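Local structure of halohydrin dehalogenase (Rhizobium radiobacter, 4IY1) at residues I52-Q57 and I63-S68; S132-G137 and S143-A148; T7-F12 and E42-T47. The protein probably catalyses the reversible closure of halohydrins to epoxides with release of halide, on a scaffold of the short-chain dehydrogenase/reductase superfamily. The protein carries 37 engineered substitutions. All blocks are in the same frame, centred on the assembly; numbering follows the deposited sequence.

Contact 1: residues I52-Q57 and I63-S68. Engineered in segment 52-57: Ile52 (natural residue Lys).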
loop_
_atom_site.group_PDB
_atom_site.type_symbol
_atom_site.label_atom_id
_atom_site.label_comp_id
_atom_site.label_asym_id
_atom_site.label_seq_id
_atom_site.Cartn_x
_atom_site.Cartn_y
_atom_site.Cartn_z
ATOM N N ILE B 52 -10.233 -26.969 -24.102
ATOM C CA ILE B 52 -10.365 -26.708 -25.534
ATOM C C ILE B 52 -9.225 -25.828 -26.066
ATOM O O ILE B 52 -9.369 -24.604 -26.161
ATOM C CB ILE B 52 -11.701 -26.029 -25.848
ATOM C CG1 ILE B 52 -12.859 -26.904 -25.429
ATOM C CG2 ILE B 52 -11.816 -25.728 -27.333
ATOM C CD1 ILE B 52 -14.181 -26.395 -25.944
ATOM N N PRO B 53 -8.080 -26.444 -26.406
ATOM C CA PRO B 53 -6.907 -25.662 -26.814
ATOM C C PRO B 53 -7.110 -25.009 -28.188
ATOM O O PRO B 53 -7.857 -25.540 -29.008
ATOM C CB PRO B 53 -5.790 -26.712 -26.876
ATOM C CG PRO B 53 -6.500 -27.986 -27.178
ATOM C CD PRO B 53 -7.876 -27.891 -26.566
ATOM N N MET B 54 -6.483 -23.854 -28.413
ATOM C CA MET B 54 -6.637 -23.109 -29.680
ATOM C C MET B 54 -5.282 -22.862 -30.328
ATOM O O MET B 54 -4.264 -22.710 -29.642
ATOM C CB MET B 54 -7.327 -21.765 -29.454
ATOM C CG MET B 54 -8.460 -21.795 -28.453
ATOM S SD MET B 54 -9.994 -22.364 -29.213
ATOM C CE MET B 54 -10.506 -20.921 -30.115
ATOM N N SER B 55 -5.271 -22.778 -31.654
ATOM C CA SER B 55 -4.045 -22.453 -32.376
ATOM C C SER B 55 -3.769 -20.955 -32.290
ATOM O O SER B 55 -2.612 -20.527 -32.250
ATOM C CB SER B 55 -4.163 -22.879 -33.843
ATOM O OG SER B 55 -5.361 -22.361 -34.416
ATOM N N GLU B 56 -4.845 -20.173 -32.251
ATOM C CA GLU B 56 -4.787 -18.711 -32.378
ATOM C C GLU B 56 -3.803 -18.106 -31.371
ATOM O O GLU B 56 -3.742 -18.542 -30.226
ATOM C CB GLU B 56 -6.182 -18.135 -32.157
ATOM C CG GLU B 56 -7.085 -18.186 -33.382
ATOM C CD GLU B 56 -7.651 -19.571 -33.685
ATOM O OE1 GLU B 56 -8.026 -19.792 -34.847
ATOM O OE2 GLU B 56 -7.781 -20.423 -32.782
ATOM N N GLN B 57 -2.980 -17.164 -31.821
ATOM C CA GLN B 57 -1.869 -16.665 -31.015
ATOM C C GLN B 57 -2.049 -15.248 -30.458
ATOM O O GLN B 57 -1.564 -14.953 -29.374
ATOM C CB GLN B 57 -0.554 -16.734 -31.780
ATOM C CG GLN B 57 -0.064 -18.146 -32.020
ATOM C CD GLN B 57 0.156 -18.902 -30.725
ATOM O OE1 GLN B 57 1.117 -18.648 -30.016
ATOM N NE2 GLN B 57 -0.707 -19.876 -30.442
ATOM N N ILE B 63 -9.751 -14.042 -29.091
ATOM C CA ILE B 63 -11.095 -13.694 -28.662
ATOM C C ILE B 63 -12.181 -14.012 -29.724
ATOM O O ILE B 63 -13.243 -14.554 -29.399
ATOM C CB ILE B 63 -11.168 -12.216 -28.272
ATOM C CG1 ILE B 63 -10.130 -11.896 -27.179
ATOM C CG2 ILE B 63 -12.561 -11.848 -27.824
ATOM C CD1 ILE B 63 -10.353 -12.607 -25.867
ATOM N N GLU B 64 -11.942 -13.630 -30.972
ATOM C CA GLU B 64 -12.921 -13.900 -32.035
ATOM C C GLU B 64 -13.068 -15.401 -32.283
ATOM O O GLU B 64 -14.170 -15.900 -32.486
ATOM C CB GLU B 64 -12.528 -13.196 -33.339
ATOM C CG GLU B 64 -12.434 -11.685 -33.197
ATOM C CD GLU B 64 -12.249 -10.961 -34.524
ATOM O OE1 GLU B 64 -12.888 -9.903 -34.709
ATOM O OE2 GLU B 64 -11.429 -11.416 -35.358
ATOM N N ALA B 65 -11.949 -16.119 -32.256
ATOM C CA ALA B 65 -11.980 -17.551 -32.507
ATOM C C ALA B 65 -12.760 -18.297 -31.407
ATOM O O ALA B 65 -13.554 -19.193 -31.695
ATOM C CB ALA B 65 -10.566 -18.096 -32.657
ATOM N N VAL B 66 -12.569 -17.889 -30.154
ATOM C CA VAL B 66 -13.312 -18.468 -29.032
ATOM C C VAL B 66 -14.763 -18.050 -29.122
ATOM O O VAL B 66 -15.667 -18.842 -28.836
ATOM C CB VAL B 66 -12.761 -17.996 -27.658
ATOM C CG1 VAL B 66 -13.655 -18.491 -26.533
ATOM C CG2 VAL B 66 -11.304 -18.451 -27.450
ATOM N N THR B 67 -14.987 -16.775 -29.400
ATOM C CA THR B 67 -16.347 -16.258 -29.516
ATOM C C THR B 67 -17.129 -16.960 -30.636
ATOM O O THR B 67 -18.312 -17.289 -30.463
ATOM C CB THR B 67 -16.361 -14.730 -29.734
ATOM O OG1 THR B 67 -15.754 -14.081 -28.609
ATOM C CG2 THR B 67 -17.801 -14.211 -29.875
ATOM N N SER B 68 -16.459 -17.242 -31.756
ATOM C CA SER B 68 -17.089 -17.987 -32.857
ATOM C C SER B 68 -17.504 -19.360 -32.388
ATOM O O SER B 68 -18.665 -19.710 -32.443
ATOM C CB SER B 68 -16.137 -18.146 -34.048
ATOM O OG SER B 68 -15.929 -16.915 -34.702
#
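The turn of helix that offers Ala65 and Val66 to Met54 and Glu56 has a twice-held carbonyl at its start: Ile63 O accepts from Thr67 N at 2.8 Å and from Thr67 OG1 at 2.7 Å. The two donors lie on opposite faces of the carbonyl plane, the hydroxyl 36° out of it. Glu64 O takes Ser68 N and Ser68 OG in the same manner. Both belong to helix 59-70 of the Rossmann fold, the crossover helix that leaves the end strand 52-53 and leads to strand 75-79. Segment 52-57 is the short strand and the loop by which the chain leaves it and turns back. It contributes only side chains to the contact; the helix answers with backbone as well as side-chain atoms. Met54, buried, folds back at both chi2 and chi3, which brings its terminal methyl rather than its sulfur onto the helix. There Met54 CE rests 3.7 Å from the peptide nitrogen Val66 N and equally near Val66 CG2, with Ala65 CB close by. Met54 also leans on Leu62, one turn earlier, while Val66 reaches Thr3 and Ile5 of strand 3-6, so this end of the contact runs into the packing between helix and sheet. The link itself is braced by Gln57 NE2, which donates to Ser55 O at 2.7 Å in a nearly straight bond (170°) and also bonds Asp32 O. Nearer the surface, Glu56 bends at chi2 and lays its carboxylate flat over the helix. Ala65 CB sits squarely beneath one face of that group, 3.4 Å from Glu56 CD, with Glu56 OE2 at 3.6 Å and Glu56 OE1 at 3.8 Å.

Contact 2: residues S132-G137 and S143-A148. Engineered in segment 132-137: Ala134 (natural residue Thr), Ser135 (natural residue Pro). Engineered in segment 143-148: Ala146 (natural residue Thr).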
loop_
_atom_site.group_PDB
_atom_site.type_symbol
_atom_site.label_atom_id
_atom_site.label_comp_id
_atom_site.label_asym_id
_atom_site.label_seq_id
_atom_site.Cartn_x
_atom_site.Cartn_y
_atom_site.Cartn_z
ATOM N N SER B 132 2.468 -10.664 -10.415
ATOM C CA SER B 132 3.517 -11.175 -9.545
ATOM C C SER B 132 3.693 -10.321 -8.292
ATOM O O SER B 132 3.578 -9.089 -8.357
ATOM C CB SER B 132 4.837 -11.214 -10.288
ATOM O OG SER B 132 5.884 -11.512 -9.392
ATOM N N ALA B 133 4.149 -10.962 -7.202
ATOM C CA ALA B 133 4.366 -10.273 -5.936
ATOM C C ALA B 133 5.710 -9.576 -5.976
ATOM O O ALA B 133 6.079 -8.859 -5.050
ATOM C CB ALA B 133 4.294 -11.250 -4.770
ATOM N N ALA B 134 6.380 -9.678 -7.120
ATOM C CA ALA B 134 7.590 -8.901 -7.363
ATOM C C ALA B 134 7.327 -7.380 -7.452
ATOM O O ALA B 134 8.161 -6.604 -7.042
ATOM C CB ALA B 134 8.295 -9.405 -8.608
ATOM N N SER B 135 6.105 -6.985 -7.818
ATOM C CA SER B 135 5.686 -5.556 -7.754
ATOM C C SER B 135 5.988 -4.898 -6.400
ATOM O O SER B 135 5.483 -5.326 -5.367
ATOM C CB SER B 135 4.173 -5.418 -8.015
ATOM O OG SER B 135 3.768 -6.155 -9.143
ATOM N N PHE B 136 6.705 -3.785 -6.421
ATOM C CA PHE B 136 7.145 -3.176 -5.167
ATOM C C PHE B 136 7.663 -4.218 -4.173
ATOM O O PHE B 136 7.564 -4.017 -2.961
ATOM C CB PHE B 136 6.001 -2.366 -4.537
ATOM C CG PHE B 136 5.551 -1.200 -5.382
ATOM C CD1 PHE B 136 6.164 0.052 -5.256
ATOM C CD2 PHE B 136 4.513 -1.347 -6.296
ATOM C CE1 PHE B 136 5.766 1.129 -6.066
ATOM C CE2 PHE B 136 4.100 -0.276 -7.102
ATOM C CZ PHE B 136 4.710 0.967 -6.965
ATOM N N GLY B 137 8.204 -5.331 -4.682
ATOM C CA GLY B 137 8.689 -6.417 -3.811
ATOM C C GLY B 137 10.094 -6.163 -3.275
ATOM O O GLY B 137 10.671 -5.097 -3.511
ATOM N N SER B 143 14.537 -5.347 -11.876
ATOM C CA SER B 143 13.828 -4.076 -11.971
ATOM C C SER B 143 12.832 -3.961 -13.132
ATOM O O SER B 143 11.703 -3.499 -12.953
ATOM C CB SER B 143 14.821 -2.910 -11.998
ATOM O OG SER B 143 15.129 -2.536 -13.331
ATOM N N THR B 144 13.229 -4.399 -14.312
ATOM C CA THR B 144 12.312 -4.407 -15.441
ATOM C C THR B 144 11.090 -5.274 -15.142
ATOM O O THR B 144 9.953 -4.884 -15.426
ATOM C CB THR B 144 12.991 -4.948 -16.724
ATOM O OG1 THR B 144 13.544 -6.234 -16.456
ATOM C CG2 THR B 144 14.107 -4.012 -17.197
ATOM N N TYR B 145 11.324 -6.458 -14.578
ATOM C CA TYR B 145 10.248 -7.376 -14.256
ATOM C C TYR B 145 9.296 -6.823 -13.181
ATOM O O TYR B 145 8.085 -6.935 -13.303
ATOM C CB TYR B 145 10.827 -8.711 -13.775
ATOM C CG TYR B 145 9.764 -9.765 -13.548
ATOM C CD1 TYR B 145 9.282 -10.028 -12.285
ATOM C CD2 TYR B 145 9.285 -10.526 -14.599
ATOM C CE1 TYR B 145 8.364 -11.052 -12.060
ATOM C CE2 TYR B 145 8.352 -11.526 -14.400
ATOM C CZ TYR B 145 7.925 -11.815 -13.119
ATOM O OH TYR B 145 6.918 -12.748 -12.939
ATOM N N ALA B 146 9.853 -6.261 -12.113
ATOM C CA ALA B 146 9.031 -5.835 -10.974
ATOM C C ALA B 146 8.103 -4.750 -11.495
ATOM O O ALA B 146 6.930 -4.684 -11.122
ATOM C CB ALA B 146 9.920 -5.283 -9.855
ATOM N N SER B 147 8.663 -3.848 -12.298
ATOM C CA SER B 147 7.934 -2.657 -12.714
ATOM C C SER B 147 6.843 -2.931 -13.740
ATOM O O SER B 147 5.731 -2.439 -13.600
ATOM C CB SER B 147 8.894 -1.547 -13.156
ATOM O OG SER B 147 9.236 -1.678 -14.501
ATOM N N ALA B 148 7.107 -3.821 -14.690
ATOM C CA ALA B 148 6.059 -4.270 -15.617
ATOM C C ALA B 148 4.934 -5.025 -14.952
ATOM O O ALA B 148 3.734 -4.839 -15.285
ATOM C CB ALA B 148 6.658 -5.092 -16.766
#
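Ser132 and Tyr145 come together, with Arg149 one helical turn beyond, in an arrangement consistent with the Ser-Tyr-Arg active site of halohydrin dehalogenases. The tyrosine ring presents its edge to the loop. Tyr145 CG stands trans to the backbone nitrogen (chi1 -174°), carrying the ring out of helix 143-163 until Tyr145 CE1 lies 3.7 Å from Ser132 OG. The methyl of Ala134, an engineered residue, meets the same rim in the ring plane, with Ala134 CB 3.8 Å from Tyr145 CE1. The phenol and serine oxygens, Tyr145 OH and Ser132 OG, are 3.9 Å apart; the phenol is hydrogen-bonded to Arg149 NH2. Ser132 is fixed by its own turn: its OG accepts from Ala134 N at 3.0 Å, an ST turn whose N-H...O angle is 165°, and Ser132 O takes the hydroxyl of engineered Ser135 at 3.0 Å (Ser135 OG to Ser132 O), almost end-on. A second strip of packing sets Ala146 CB, also engineered, 3.6 Å from Ala134 O, where loop and helix backbones run close. The loop follows strand 126-130 and lies against the first turns of helix 143-163. Leu104 of helix 94-122 packs on Tyr145, Tyr97 of that helix bonds Ser147 OG, and a second subunit brings Ala154 onto Phe136 and Gly151 onto Ser147.

Contact 3: residues T7-F12 and E42-T47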
loop_
_atom_site.group_PDB
_atom_site.type_symbol
_atom_site.label_atom_id
_atom_site.label_comp_id
_atom_site.label_asym_id
_atom_site.label_seq_id
_atom_site.Cartn_x
_atom_site.Cartn_y
_atom_site.Cartn_z
ATOM N N THR B 7 -4.694 -18.078 -20.895
ATOM C CA THR B 7 -3.582 -17.967 -21.805
ATOM C C THR B 7 -2.388 -18.702 -21.227
ATOM O O THR B 7 -2.320 -18.944 -20.004
ATOM C CB THR B 7 -3.194 -16.474 -22.048
ATOM O OG1 THR B 7 -2.841 -15.842 -20.795
ATOM C CG2 THR B 7 -4.373 -15.716 -22.695
ATOM N N ASN B 8 -1.406 -18.967 -22.081
ATOM C CA ASN B 8 -0.164 -19.591 -21.665
ATOM C C ASN B 8 -0.400 -20.807 -20.766
ATOM O O ASN B 8 0.225 -20.968 -19.723
ATOM C CB ASN B 8 0.752 -18.554 -20.997
ATOM C CG ASN B 8 1.224 -17.478 -21.973
ATOM O OD1 ASN B 8 1.552 -17.765 -23.129
ATOM N ND2 ASN B 8 1.219 -16.235 -21.528
ATOM N N VAL B 9 -1.298 -21.680 -21.196
ATOM C CA VAL B 9 -1.920 -22.619 -20.290
ATOM C C VAL B 9 -0.932 -23.624 -19.706
ATOM O O VAL B 9 -1.161 -24.150 -18.626
ATOM C CB VAL B 9 -3.121 -23.335 -20.931
ATOM C CG1 VAL B 9 -2.644 -24.379 -21.940
ATOM C CG2 VAL B 9 -3.978 -23.982 -19.853
ATOM N N LYS B 10 0.222 -23.781 -20.345
ATOM C CA LYS B 10 1.231 -24.747 -19.885
ATOM C C LYS B 10 2.168 -24.201 -18.822
ATOM O O LYS B 10 3.057 -24.918 -18.365
ATOM C CB LYS B 10 2.054 -25.268 -21.054
ATOM C CG LYS B 10 1.247 -26.099 -22.060
ATOM C CD LYS B 10 2.132 -26.530 -23.227
ATOM C CE LYS B 10 1.621 -27.801 -23.899
ATOM N NZ LYS B 10 2.396 -28.123 -25.136
ATOM N N HIS B 11 2.002 -22.937 -18.442
ATOM C CA HIS B 11 2.965 -22.311 -17.531
ATOM C C HIS B 11 2.316 -21.543 -16.426
ATOM O O HIS B 11 1.139 -21.147 -16.536
ATOM C CB HIS B 11 3.916 -21.397 -18.295
ATOM C CG HIS B 11 4.486 -22.017 -19.549
ATOM N ND1 HIS B 11 5.618 -22.751 -19.543
ATOM C CD2 HIS B 11 4.071 -21.941 -20.882
ATOM C CE1 HIS B 11 5.885 -23.169 -20.800
ATOM N NE2 HIS B 11 4.927 -22.684 -21.613
ATOM N N PHE B 12 3.124 -21.204 -15.417
ATOM C CA PHE B 12 2.733 -20.266 -14.355
ATOM C C PHE B 12 1.404 -20.696 -13.751
ATOM O O PHE B 12 1.321 -21.770 -13.166
ATOM C CB PHE B 12 2.681 -18.817 -14.900
ATOM C CG PHE B 12 2.765 -17.729 -13.825
ATOM C CD1 PHE B 12 3.188 -18.017 -12.523
ATOM C CD2 PHE B 12 2.446 -16.414 -14.138
ATOM C CE1 PHE B 12 3.325 -17.006 -11.569
ATOM C CE2 PHE B 12 2.543 -15.404 -13.188
ATOM C CZ PHE B 12 3.013 -15.691 -11.908
ATOM N N GLU B 42 -2.770 -31.153 -30.538
ATOM C CA GLU B 42 -3.561 -32.388 -30.530
ATOM C C GLU B 42 -3.147 -33.297 -29.390
ATOM O O GLU B 42 -3.983 -33.922 -28.745
ATOM C CB GLU B 42 -3.437 -33.113 -31.870
ATOM C CG GLU B 42 -4.277 -32.482 -32.969
ATOM C CD GLU B 42 -3.858 -32.910 -34.367
ATOM O OE1 GLU B 42 -2.825 -33.607 -34.509
ATOM O OE2 GLU B 42 -4.586 -32.568 -35.328
ATOM N N ALA B 43 -1.856 -33.311 -29.100
ATOM C CA ALA B 43 -1.360 -34.022 -27.929
ATOM C C ALA B 43 -1.932 -33.435 -26.628
ATOM O O ALA B 43 -2.024 -34.129 -25.617
ATOM C CB ALA B 43 0.168 -34.033 -27.908
ATOM N N PHE B 44 -2.369 -32.174 -26.678
ATOM C CA PHE B 44 -2.905 -31.506 -25.491
ATOM C C PHE B 44 -4.409 -31.693 -25.465
ATOM O O PHE B 44 -5.009 -31.896 -24.400
ATOM C CB PHE B 44 -2.539 -30.008 -25.490
ATOM C CG PHE B 44 -3.038 -29.252 -24.279
ATOM C CD1 PHE B 44 -2.168 -28.898 -23.254
ATOM C CD2 PHE B 44 -4.369 -28.842 -24.193
ATOM C CE1 PHE B 44 -2.632 -28.209 -22.145
ATOM C CE2 PHE B 44 -4.822 -28.088 -23.118
ATOM C CZ PHE B 44 -3.971 -27.807 -22.077
ATOM N N ALA B 45 -5.031 -31.680 -26.640
ATOM C CA ALA B 45 -6.457 -31.921 -26.682
ATOM C C ALA B 45 -6.759 -33.354 -26.237
ATOM O O ALA B 45 -7.726 -33.597 -25.511
ATOM C CB ALA B 45 -7.012 -31.638 -28.066
ATOM N N GLU B 46 -5.858 -34.271 -26.580
ATOM C CA GLU B 46 -6.008 -35.676 -26.233
ATOM C C GLU B 46 -5.860 -35.867 -24.725
ATOM O O GLU B 46 -6.763 -36.392 -24.059
ATOM C CB GLU B 46 -4.965 -36.517 -26.990
ATOM C CG GLU B 46 -4.503 -37.772 -26.263
ATOM C CD GLU B 46 -5.446 -38.948 -26.467
ATOM O OE1 GLU B 46 -6.431 -38.797 -27.218
ATOM O OE2 GLU B 46 -5.201 -40.027 -25.881
ATOM N N THR B 47 -4.724 -35.434 -24.184
ATOM C CA THR B 47 -4.506 -35.509 -22.749
ATOM C C THR B 47 -5.646 -34.860 -21.966
ATOM O O THR B 47 -6.107 -35.410 -20.974
ATOM C CB THR B 47 -3.178 -34.865 -22.345
ATOM O OG1 THR B 47 -2.122 -35.424 -23.133
ATOM C CG2 THR B 47 -2.902 -35.106 -20.869
#
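Val9 and Phe44 approach head-on, the valine from the loop after strand 3-6 and the phenylalanine from helix 38-47, and they meet at the far end of the ring. Val9 CG1 touches Phe44 CZ at 3.7 Å and Phe44 CE1 at 3.8 Å, reaching the ring obliquely. With chi1 at 74° this methyl stands between the valine's backbone nitrogen and carbonyl carbon, and it is the branch that meets the ring. On the helix side the ring is thrown outward by an extended first torsion (chi1 -179°), which lets it span backbones whose nearest CA atoms, those of Lys10 and Phe44, are 9.7 Å apart. Lys10 behaves differently: its stretched chain slides past the phenylalanine in the reverse direction, laying Lys10 CE 4.0 Å from Phe44 CD1. Its ammonium group continues to Ser34 OG and to a salt bridge with Glu40, so the aliphatic stem does the packing. Phe35 meets the Phe44 ring edge-to-face, and Met15 of helix 14-23 touches both Val9 and Phe44. The adjacent Val9 and Lys10 occupy the two central positions of a type I turn from Asn8 to His11, closed by His11 N donating to Asn8 O at 2.9 Å. This turn between the first strand and first helix of the Rossmann fold occupies the place of the glycine-rich dinucleotide-binding loop of short-chain dehydrogenases; halohydrin dehalogenases keep the scaffold without using that cofactor.

How the contacts relate
Contacts 3 and 1 are neighbours at one end of the parallel sheet, their centres 13 Å apart. They meet through Pro53 of the end strand: Pro53 CB lies 3.7 Å from Phe44 CD2 and Pro53 CG 3.8 Å from Ala45 CB of helix 38-47. Contact 2 lies on the other side of the chain's centre, about 30 Å from contact 1 and 27 Å from contact 3 between centres. The 7-12 loop nevertheless extends toward it, bringing the nearest atoms of contacts 2 and 3 to about 5 Å without touching. Contact 2 holds the probable active-site residues, whereas contact 1, about 18 Å from it at the nearest atoms, is structural packing.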